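Local coordinates for Sca-family protein (Rickettsia rickettsii, PDB 4LQ8) that is a Sca-family surface antigen, also known as the 120 kDa antigen, probably concerned with cell adhesion and represented here by its N-terminal head domain, at residues C194-T199 and M237-V242; I224-K229 and A261-G266; K274-P279 and G309-M314. All blocks are in the same frame, centred on the assembly; numbering follows the deposited sequence. Where two conformers were deposited one is given.

Contact 1 of 3, residues C194-T199 and M237-V242; sequences CTLNET and MHLSMV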
loop_
_atom_site.group_PDB
_atom_site.type_symbol
_atom_site.label_atom_id
_atom_site.label_comp_id
_atom_site.label_asym_id
_atom_site.label_seq_id
_atom_site.Cartn_x
_atom_site.Cartn_y
_atom_site.Cartn_z
ATOM N N CYS A 194 -15.080 3.049 13.619
ATOM C CA CYS A 194 -14.869 4.290 12.862
ATOM C C CYS A 194 -15.868 4.328 11.708
ATOM O O CYS A 194 -16.505 3.317 11.403
ATOM C CB CYS A 194 -13.439 4.349 12.329
ATOM S SG CYS A 194 -13.151 3.234 10.935
ATOM N N THR A 195 -15.964 5.479 11.036
ATOM C CA THR A 195 -16.726 5.641 9.814
ATOM C C THR A 195 -15.708 6.097 8.778
ATOM O O THR A 195 -14.889 6.968 9.074
ATOM C CB THR A 195 -17.944 6.572 9.970
ATOM O OG1 THR A 195 -18.753 6.087 11.039
ATOM C CG2 THR A 195 -18.798 6.634 8.694
ATOM N N LEU A 196 -15.688 5.449 7.602
ATOM C CA LEU A 196 -14.723 5.810 6.564
ATOM C C LEU A 196 -15.395 6.722 5.555
ATOM O O LEU A 196 -16.516 6.444 5.134
ATOM C CB LEU A 196 -14.153 4.560 5.860
ATOM C CG LEU A 196 -13.386 3.559 6.757
ATOM C CD1 LEU A 196 -13.178 2.260 6.023
ATOM C CD2 LEU A 196 -12.046 4.140 7.205
ATOM N N ASN A 197 -14.740 7.843 5.226
ATOM C CA ASN A 197 -15.237 8.799 4.244
ATOM C C ASN A 197 -14.487 8.620 2.926
ATOM O O ASN A 197 -13.272 8.681 2.911
ATOM C CB ASN A 197 -15.066 10.243 4.742
ATOM C CG ASN A 197 -15.689 11.261 3.823
ATOM O OD1 ASN A 197 -16.920 11.329 3.672
ATOM N ND2 ASN A 197 -14.842 12.006 3.112
ATOM N N GLU A 198 -15.214 8.410 1.836
ATOM C CA GLU A 198 -14.643 8.281 0.498
ATOM C C GLU A 198 -15.070 9.524 -0.308
ATOM O O GLU A 198 -16.264 9.729 -0.534
ATOM C CB GLU A 198 -15.154 6.998 -0.177
ATOM C CG GLU A 198 -14.578 6.745 -1.558
ATOM C CD GLU A 198 -15.484 5.901 -2.430
ATOM O OE1 GLU A 198 -16.582 6.390 -2.781
ATOM O OE2 GLU A 198 -15.112 4.754 -2.756
ATOM N N THR A 199 -14.085 10.325 -0.755
ATOM C CA THR A 199 -14.327 11.510 -1.577
ATOM C C THR A 199 -13.917 11.169 -2.992
ATOM O O THR A 199 -12.764 10.801 -3.213
ATOM C CB THR A 199 -13.532 12.737 -1.057
ATOM O OG1 THR A 199 -13.843 12.933 0.319
ATOM C CG2 THR A 199 -13.851 14.033 -1.847
ATOM N N MET A 237 -9.250 -4.055 12.742
ATOM C CA MET A 237 -9.856 -3.734 11.463
ATOM C C MET A 237 -8.811 -3.822 10.362
ATOM O O MET A 237 -7.715 -3.295 10.516
ATOM C CB MET A 237 -10.465 -2.320 11.577
ATOM C CG MET A 237 -10.975 -1.715 10.295
ATOM S SD MET A 237 -11.638 -0.043 10.578
ATOM C CE MET A 237 -10.164 0.878 10.831
ATOM N N HIS A 238 -9.145 -4.490 9.257
ATOM C CA HIS A 238 -8.245 -4.569 8.101
ATOM C C HIS A 238 -9.013 -4.102 6.885
ATOM O O HIS A 238 -10.152 -4.504 6.679
ATOM C CB HIS A 238 -7.676 -5.979 7.897
ATOM C CG HIS A 238 -6.928 -6.475 9.092
ATOM N ND1 HIS A 238 -5.576 -6.224 9.251
ATOM C CD2 HIS A 238 -7.374 -7.175 10.158
ATOM C CE1 HIS A 238 -5.250 -6.780 10.401
ATOM N NE2 HIS A 238 -6.304 -7.360 10.981
ATOM N N LEU A 239 -8.402 -3.204 6.119
ATOM C CA LEU A 239 -9.024 -2.591 4.962
ATOM C C LEU A 239 -8.246 -2.861 3.724
ATOM O O LEU A 239 -7.019 -2.775 3.739
ATOM C CB LEU A 239 -9.117 -1.071 5.161
ATOM C CG LEU A 239 -9.810 -0.568 6.450
ATOM C CD1 LEU A 239 -9.675 0.944 6.547
ATOM C CD2 LEU A 239 -11.293 -1.006 6.490
ATOM N N SER A 240 -8.948 -3.197 2.626
ATOM C CA SER A 240 -8.347 -3.448 1.308
ATOM C C SER A 240 -9.116 -2.627 0.300
ATOM O O SER A 240 -10.235 -2.979 -0.033
ATOM C CB SER A 240 -8.406 -4.932 0.944
ATOM O OG SER A 240 -7.540 -5.712 1.751
ATOM N N MET A 241 -8.532 -1.513 -0.153
ATOM C CA MET A 241 -9.154 -0.590 -1.097
ATOM C C MET A 241 -8.534 -0.747 -2.470
ATOM O O MET A 241 -7.332 -0.548 -2.648
ATOM C CB MET A 241 -9.082 0.869 -0.564
ATOM C CG MET A 241 -9.713 1.039 0.840
ATOM S SD MET A 241 -11.494 0.639 0.924
ATOM C CE MET A 241 -11.827 0.996 2.633
ATOM N N VAL A 242 -9.356 -1.158 -3.432
ATOM C CA VAL A 242 -8.901 -1.435 -4.791
ATOM C C VAL A 242 -8.428 -0.148 -5.527
ATOM O O VAL A 242 -8.960 0.954 -5.317
ATOM C CB VAL A 242 -9.967 -2.249 -5.591
ATOM C CG1 VAL A 242 -11.168 -1.375 -6.004
ATOM C CG2 VAL A 242 -9.343 -2.944 -6.805
#

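Contact 2 of 3, residues I224-K229 and A261-G266; sequences IDFPIK and AHYEEG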
loop_
_atom_site.group_PDB
_atom_site.type_symbol
_atom_site.label_atom_id
_atom_site.label_comp_id
_atom_site.label_asym_id
_atom_site.label_seq_id
_atom_site.Cartn_x
_atom_site.Cartn_y
_atom_site.Cartn_z
ATOM N N ILE A 224 -9.612 8.169 0.424
ATOM C CA ILE A 224 -10.277 7.758 1.660
ATOM C C ILE A 224 -9.563 8.382 2.851
ATOM O O ILE A 224 -8.332 8.382 2.911
ATOM C CB ILE A 224 -10.452 6.219 1.742
ATOM C CG1 ILE A 224 -11.418 5.748 0.635
ATOM C CG2 ILE A 224 -10.932 5.789 3.145
ATOM C CD1 ILE A 224 -11.296 4.287 0.247
ATOM N N ASP A 225 -10.338 8.947 3.777
ATOM C CA ASP A 225 -9.769 9.582 4.951
ATOM C C ASP A 225 -9.454 8.536 6.039
ATOM O O ASP A 225 -10.124 8.472 7.056
ATOM C CB ASP A 225 -10.700 10.701 5.448
ATOM C CG ASP A 225 -10.060 11.673 6.426
ATOM O OD1 ASP A 225 -8.809 11.728 6.483
ATOM O OD2 ASP A 225 -10.808 12.411 7.101
ATOM N N PHE A 226 -8.438 7.705 5.808
ATOM C CA PHE A 226 -8.067 6.633 6.745
ATOM C C PHE A 226 -7.735 7.180 8.133
ATOM O O PHE A 226 -6.976 8.146 8.218
ATOM C CB PHE A 226 -6.896 5.801 6.210
ATOM C CG PHE A 226 -7.145 5.092 4.902
ATOM C CD1 PHE A 226 -7.770 3.840 4.874
ATOM C CD2 PHE A 226 -6.730 5.654 3.698
ATOM C CE1 PHE A 226 -7.997 3.182 3.659
ATOM C CE2 PHE A 226 -6.967 5.004 2.489
ATOM C CZ PHE A 226 -7.580 3.764 2.477
ATOM N N PRO A 227 -8.312 6.618 9.225
ATOM C CA PRO A 227 -7.982 7.145 10.560
ATOM C C PRO A 227 -6.545 6.789 10.956
ATOM O O PRO A 227 -6.007 5.786 10.487
ATOM C CB PRO A 227 -9.035 6.493 11.476
ATOM C CG PRO A 227 -9.413 5.238 10.783
ATOM C CD PRO A 227 -9.231 5.459 9.307
ATOM N N ILE A 228 -5.899 7.671 11.721
ATOM C CA ILE A 228 -4.526 7.463 12.209
ATOM C C ILE A 228 -4.647 6.873 13.592
ATOM O O ILE A 228 -4.159 5.772 13.829
ATOM C CB ILE A 228 -3.672 8.776 12.188
ATOM C CG1 ILE A 228 -3.667 9.444 10.786
ATOM C CG2 ILE A 228 -2.247 8.546 12.707
ATOM C CD1 ILE A 228 -3.202 8.544 9.621
ATOM N N LYS A 229 -5.359 7.569 14.474
ATOM C CA LYS A 229 -5.619 7.148 15.842
ATOM C C LYS A 229 -7.127 7.043 16.056
ATOM O O LYS A 229 -7.882 7.934 15.669
ATOM C CB LYS A 229 -4.947 8.097 16.847
ATOM C CG LYS A 229 -3.430 7.879 16.870
ATOM C CD LYS A 229 -2.728 8.637 17.977
ATOM C CE LYS A 229 -1.229 8.467 17.902
ATOM N NZ LYS A 229 -0.645 9.279 16.800
ATOM N N ALA A 261 -4.633 -1.355 4.848
ATOM C CA ALA A 261 -4.367 -0.730 6.132
ATOM C C ALA A 261 -4.784 -1.716 7.222
ATOM O O ALA A 261 -5.861 -2.323 7.149
ATOM C CB ALA A 261 -5.126 0.598 6.246
ATOM N N HIS A 262 -3.885 -1.922 8.195
ATOM C CA HIS A 262 -3.996 -2.941 9.238
ATOM C C HIS A 262 -3.975 -2.360 10.619
ATOM O O HIS A 262 -2.976 -1.804 11.055
ATOM C CB HIS A 262 -2.880 -3.987 9.007
ATOM C CG HIS A 262 -2.882 -4.447 7.587
ATOM N ND1 HIS A 262 -3.834 -5.352 7.123
ATOM C CD2 HIS A 262 -2.146 -4.007 6.536
ATOM C CE1 HIS A 262 -3.614 -5.469 5.824
ATOM N NE2 HIS A 262 -2.604 -4.679 5.429
ATOM N N TYR A 263 -5.117 -2.433 11.290
ATOM C CA TYR A 263 -5.327 -1.878 12.622
ATOM C C TYR A 263 -5.581 -3.022 13.579
ATOM O O TYR A 263 -6.516 -3.793 13.383
ATOM C CB TYR A 263 -6.543 -0.923 12.641
ATOM C CG TYR A 263 -6.473 0.243 11.674
ATOM C CD1 TYR A 263 -6.805 0.083 10.328
ATOM C CD2 TYR A 263 -6.153 1.525 12.120
ATOM C CE1 TYR A 263 -6.828 1.173 9.456
ATOM C CE2 TYR A 263 -6.160 2.614 11.256
ATOM C CZ TYR A 263 -6.489 2.435 9.922
ATOM O OH TYR A 263 -6.474 3.508 9.073
ATOM N N GLU A 264 -4.744 -3.149 14.598
ATOM C CA GLU A 264 -4.908 -4.221 15.576
ATOM C C GLU A 264 -5.231 -3.631 16.918
ATOM O O GLU A 264 -4.731 -2.558 17.249
ATOM C CB GLU A 264 -3.638 -5.044 15.700
ATOM C CG GLU A 264 -3.242 -5.789 14.445
ATOM C CD GLU A 264 -1.936 -6.532 14.608
ATOM O OE1 GLU A 264 -1.400 -6.573 15.738
ATOM O OE2 GLU A 264 -1.434 -7.064 13.597
ATOM N N GLU A 265 -6.030 -4.357 17.709
ATOM C CA GLU A 265 -6.420 -3.964 19.063
ATOM C C GLU A 265 -5.175 -3.637 19.887
ATOM O O GLU A 265 -4.317 -4.499 20.075
ATOM C CB GLU A 265 -7.251 -5.086 19.717
ATOM C CG GLU A 265 -8.023 -4.625 20.941
ATOM C CD GLU A 265 -9.038 -5.590 21.523
ATOM O OE1 GLU A 265 -9.789 -6.217 20.744
ATOM O OE2 GLU A 265 -9.122 -5.669 22.771
ATOM N N GLY A 266 -5.058 -2.365 20.274
ATOM C CA GLY A 266 -3.943 -1.858 21.070
ATOM C C GLY A 266 -4.072 -2.153 22.561
ATOM O O GLY A 266 -4.991 -2.878 22.978
#

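Contact 3 of 3, residues K274-P279 and G309-M314; sequences KEISSP and GKYKEM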
loop_
_atom_site.group_PDB
_atom_site.type_symbol
_atom_site.label_atom_id
_atom_site.label_comp_id
_atom_site.label_asym_id
_atom_site.label_seq_id
_atom_site.Cartn_x
_atom_site.Cartn_y
_atom_site.Cartn_z
ATOM N N LYS A 274 -0.937 -0.631 12.557
ATOM C CA LYS A 274 0.312 -1.399 12.657
ATOM C C LYS A 274 1.033 -1.533 11.333
ATOM O O LYS A 274 2.250 -1.755 11.295
ATOM C CB LYS A 274 0.008 -2.827 13.210
ATOM C CG LYS A 274 -0.642 -2.843 14.615
ATOM C CD LYS A 274 0.351 -2.561 15.728
ATOM C CE LYS A 274 -0.316 -2.488 17.076
ATOM N NZ LYS A 274 0.667 -2.166 18.145
ATOM N N GLU A 275 0.270 -1.489 10.239
ATOM C CA GLU A 275 0.859 -1.754 8.932
ATOM C C GLU A 275 -0.011 -1.237 7.834
ATOM O O GLU A 275 -1.222 -1.101 7.999
ATOM C CB GLU A 275 0.994 -3.287 8.773
ATOM C CG GLU A 275 2.152 -3.760 7.921
ATOM C CD GLU A 275 3.528 -3.316 8.390
ATOM O OE1 GLU A 275 3.992 -2.262 7.914
ATOM O OE2 GLU A 275 4.133 -3.997 9.241
ATOM N N ILE A 276 0.620 -0.950 6.703
ATOM C CA ILE A 276 -0.025 -0.592 5.446
ATOM C C ILE A 276 0.714 -1.342 4.347
ATOM O O ILE A 276 1.813 -1.859 4.580
ATOM C CB ILE A 276 -0.097 0.936 5.159
ATOM C CG1 ILE A 276 1.334 1.559 4.952
ATOM C CG2 ILE A 276 -0.935 1.685 6.217
ATOM C CD1 ILE A 276 1.328 3.027 4.390
ATOM N N SER A 277 0.128 -1.403 3.157
ATOM C CA SER A 277 0.813 -1.961 1.990
ATOM C C SER A 277 0.226 -1.369 0.739
ATOM O O SER A 277 -0.909 -0.888 0.745
ATOM C CB SER A 277 0.733 -3.491 1.954
ATOM O OG SER A 277 -0.431 -3.976 1.305
ATOM N N SER A 278 0.976 -1.478 -0.350
ATOM C CA SER A 278 0.536 -1.062 -1.670
ATOM C C SER A 278 1.478 -1.647 -2.699
ATOM O O SER A 278 2.595 -2.037 -2.336
ATOM C CB SER A 278 0.529 0.465 -1.765
ATOM O OG SER A 278 1.822 0.992 -2.004
ATOM N N PRO A 279 1.107 -1.635 -4.002
ATOM C CA PRO A 279 2.107 -1.938 -5.041
ATOM C C PRO A 279 3.262 -0.923 -4.936
ATOM O O PRO A 279 3.032 0.229 -4.527
ATOM C CB PRO A 279 1.345 -1.711 -6.360
ATOM C CG PRO A 279 -0.058 -1.685 -5.991
ATOM C CD PRO A 279 -0.159 -1.179 -4.608
ATOM N N GLY A 309 -0.203 13.361 1.782
ATOM C CA GLY A 309 -0.287 13.793 3.171
ATOM C C GLY A 309 -0.801 12.665 4.045
ATOM O O GLY A 309 -0.226 12.385 5.085
ATOM N N LYS A 310 -1.853 11.967 3.602
ATOM C CA LYS A 310 -2.390 10.838 4.368
ATOM C C LYS A 310 -1.358 9.673 4.439
ATOM O O LYS A 310 -1.133 9.105 5.508
ATOM C CB LYS A 310 -3.735 10.367 3.777
ATOM C CG LYS A 310 -4.367 9.176 4.513
ATOM C CD LYS A 310 -4.649 9.452 5.984
ATOM C CE LYS A 310 -5.709 10.526 6.183
ATOM N NZ LYS A 310 -6.021 10.660 7.627
ATOM N N TYR A 311 -0.713 9.378 3.314
ATOM C CA TYR A 311 0.289 8.323 3.232
ATOM C C TYR A 311 1.441 8.585 4.204
ATOM O O TYR A 311 1.814 7.674 4.941
ATOM C CB TYR A 311 0.816 8.200 1.803
ATOM C CG TYR A 311 1.873 7.128 1.662
ATOM C CD1 TYR A 311 1.527 5.776 1.643
ATOM C CD2 TYR A 311 3.223 7.460 1.534
ATOM C CE1 TYR A 311 2.495 4.784 1.491
ATOM C CE2 TYR A 311 4.195 6.473 1.368
ATOM C CZ TYR A 311 3.825 5.139 1.358
ATOM O OH TYR A 311 4.760 4.153 1.208
ATOM N N LYS A 312 1.977 9.831 4.231
ATOM C CA LYS A 312 3.040 10.221 5.168
ATOM C C LYS A 312 2.586 10.103 6.636
ATOM O O LYS A 312 3.355 9.626 7.458
ATOM C CB LYS A 312 3.570 11.648 4.866
ATOM C CG LYS A 312 4.179 11.812 3.449
ATOM C CD LYS A 312 5.407 10.922 3.132
ATOM C CE LYS A 312 5.771 10.925 1.641
ATOM N NZ LYS A 312 7.122 10.349 1.373
ATOM N N GLU A 313 1.351 10.507 6.962
ATOM C CA GLU A 313 0.807 10.378 8.328
ATOM C C GLU A 313 0.707 8.895 8.736
ATOM O O GLU A 313 1.041 8.547 9.874
ATOM C CB GLU A 313 -0.603 10.962 8.416
ATOM C CG GLU A 313 -0.696 12.435 8.726
ATOM C CD GLU A 313 -2.107 12.990 8.583
ATOM O OE1 GLU A 313 -3.083 12.219 8.754
ATOM O OE2 GLU A 313 -2.233 14.199 8.278
ATOM N N MET A 314 0.218 8.032 7.808
ATOM C CA MET A 314 0.078 6.586 8.039
ATOM C C MET A 314 1.444 5.949 8.152
ATOM O O MET A 314 1.654 5.157 9.060
ATOM C CB MET A 314 -0.764 5.919 6.935
ATOM C CG MET A 314 -2.203 6.360 6.953
ATOM S SD MET A 314 -3.165 5.615 5.628
ATOM C CE MET A 314 -3.736 4.102 6.460
#

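Contact 1 of 3, residues C194-T199 and M237-V242
Leu196 loses more surface in this contact than any other residue, and it meets Leu239 tip to tip, CD1 of Leu196 lying 3.8 Å from CD1 of Leu239. The approach uses more than one methyl on each side: Leu196 CD1 also sits 3.8 Å from Leu239 CD2, while Leu196 CD2 is 4.0 Å from Leu239 CD1. Beyond this pair, Leu196 CD1 reaches 3.9 Å from the terminal methyl CE of Met241, whose chain bends at its second torsion.

Two residues back along each strand, Cys194 and Met237 form the second patch. Here sulfur meets sulfur, Cys194 SG to Met237 SD at 3.6 Å, with the Met237 methyl CE close beside the thiol. Met237 runs out with CG anti to its backbone nitrogen (chi1 172°) and stays extended through chi2, which carries its sulfur across to the thiol; the turn comes only at chi3.

The two segments belong to different sheets. Strand 194-199 is part of the six-stranded antiparallel sheet, strand 237-242 of the larger mixed one. Their axes come no closer than 11.4 Å and run at 13° to each other, so the strands lie face to face and nearly parallel, with side chains filling the gap instead of backbone pairing. Tyr263, on the neighbouring strand 258-265, touches both Met237 and Leu239 and extends the same core.

All five touching side chains are buried, and they offer each other only methyls, a thioether and a thiol; they hold the segments by apolar packing, without a directional bond of their own. Nearby, Arg222 of the six-stranded sheet, bound to both Glu198 and Val242 O, supplies a polar tie between the sheets.

Contact 2 of 3, residues I224-K229 and A261-G266
The loop of Phe226 and Pro227 passes strand 261-265 at side-chain distance, CA of Phe226 lying 8.3 Å from CA of Ala261, after an inverse gamma turn centred on Asp225 and marked by a weak Phe226 N to Ile224 O hydrogen bond. Tyr263 spans the gap. Its hydroxyl donates to the backbone carbonyl of Pro227, OH to O 2.7 Å, arriving in the carbonyl plane on a lone pair with a C=O...OH angle of 144°. The acceptor in turn lies in the plane of the tyrosine ring, at its edge, so Pro227 O is also 3.3 Å from Tyr263 CE2.

Pro227 touches the same phenol with its own ring, CD coming to 3.4 Å from Tyr263 OH, and the two rings pass at a slant. From the preceding residue, Phe226 CB adds a contact of 3.7 Å to Tyr263 OH. The tyrosine hydroxyl is thus packed against the loop as well as bonded to it.

Strand 258-265 is an inner strand of the mixed sheet, set between 236-245 and 271-277, and the loop 224-229 leads out of the six-stranded sheet toward that sheet. Phe226 packs where the loop meets the strands: it rests on Leu239 and Met241, its ring meets that of Phe259, and Met314 of helix 308-320 touches it too.

The CA-CB bond of Phe226 is directed at the strand, and with CG anti to the carbonyl carbon (chi1 -61°) CD1 of Phe226 comes to 4.4 Å from Ala261 CB, a loose contact. One face of that ring is covered from within its own segment, since Ile224 CG2 stands 3.8 Å above the plane, over the centre.

Contact 3 of 3, residues K274-P279 and G309-M314
The flat group here is the ring of Tyr311, and Ile276 comes at it obliquely: CD1 of Ile276 lies 3.6 Å from Tyr311 CE1 and 3.9 Å from Tyr311 CD1. At the far end of the ring the hydroxyl is hydrogen-bonded to the backbone carbonyl of Asp327, which ties down the side chain against which the isoleucine packs.

Ile276 has a second branch in use. Its CG2 crosses to the terminal methyl of Met314, 3.7 Å from CE, while CG1, placed between the backbone nitrogen and the carbonyl carbon (chi1 66°), sends CD1 to the tyrosine. One forked residue thus serves two neighbours a turn of helix apart.

Helix 308-320 packs on the sheet over strand 271-277, with Met315 and Val318 also touching Ile276. On the other side of the strand, Glu275 and Ser277 touch helix 64-90. Just before Ile276 the strand carries a classic beta bulge, Lys274 and Glu275 both standing opposite His262. Beyond the strand end, Ser278 OG donates to Pro279 O at 2.9 Å, from above the carbonyl plane.

Overall arrangement
Contacts 1, 2 and 3 step across the domain from the six-stranded sheet to helix 308-320. The centres of contacts 1 and 2 are about 9 Å apart, those of 2 and 3 about 10 Å, and those of 1 and 3 about 13 Å. The mixed sheet joins them: strands 236-245, 258-265 and 271-277 are successive neighbours in it, one for each contact. Along the chain contacts 1 and 2 alternate their segments, whereas contact 3 opens after both have closed. Lys310 of contact 3 donates to Phe226 O of contact 2, linking helix and loop. Together they form one continuous packed region in this head domain.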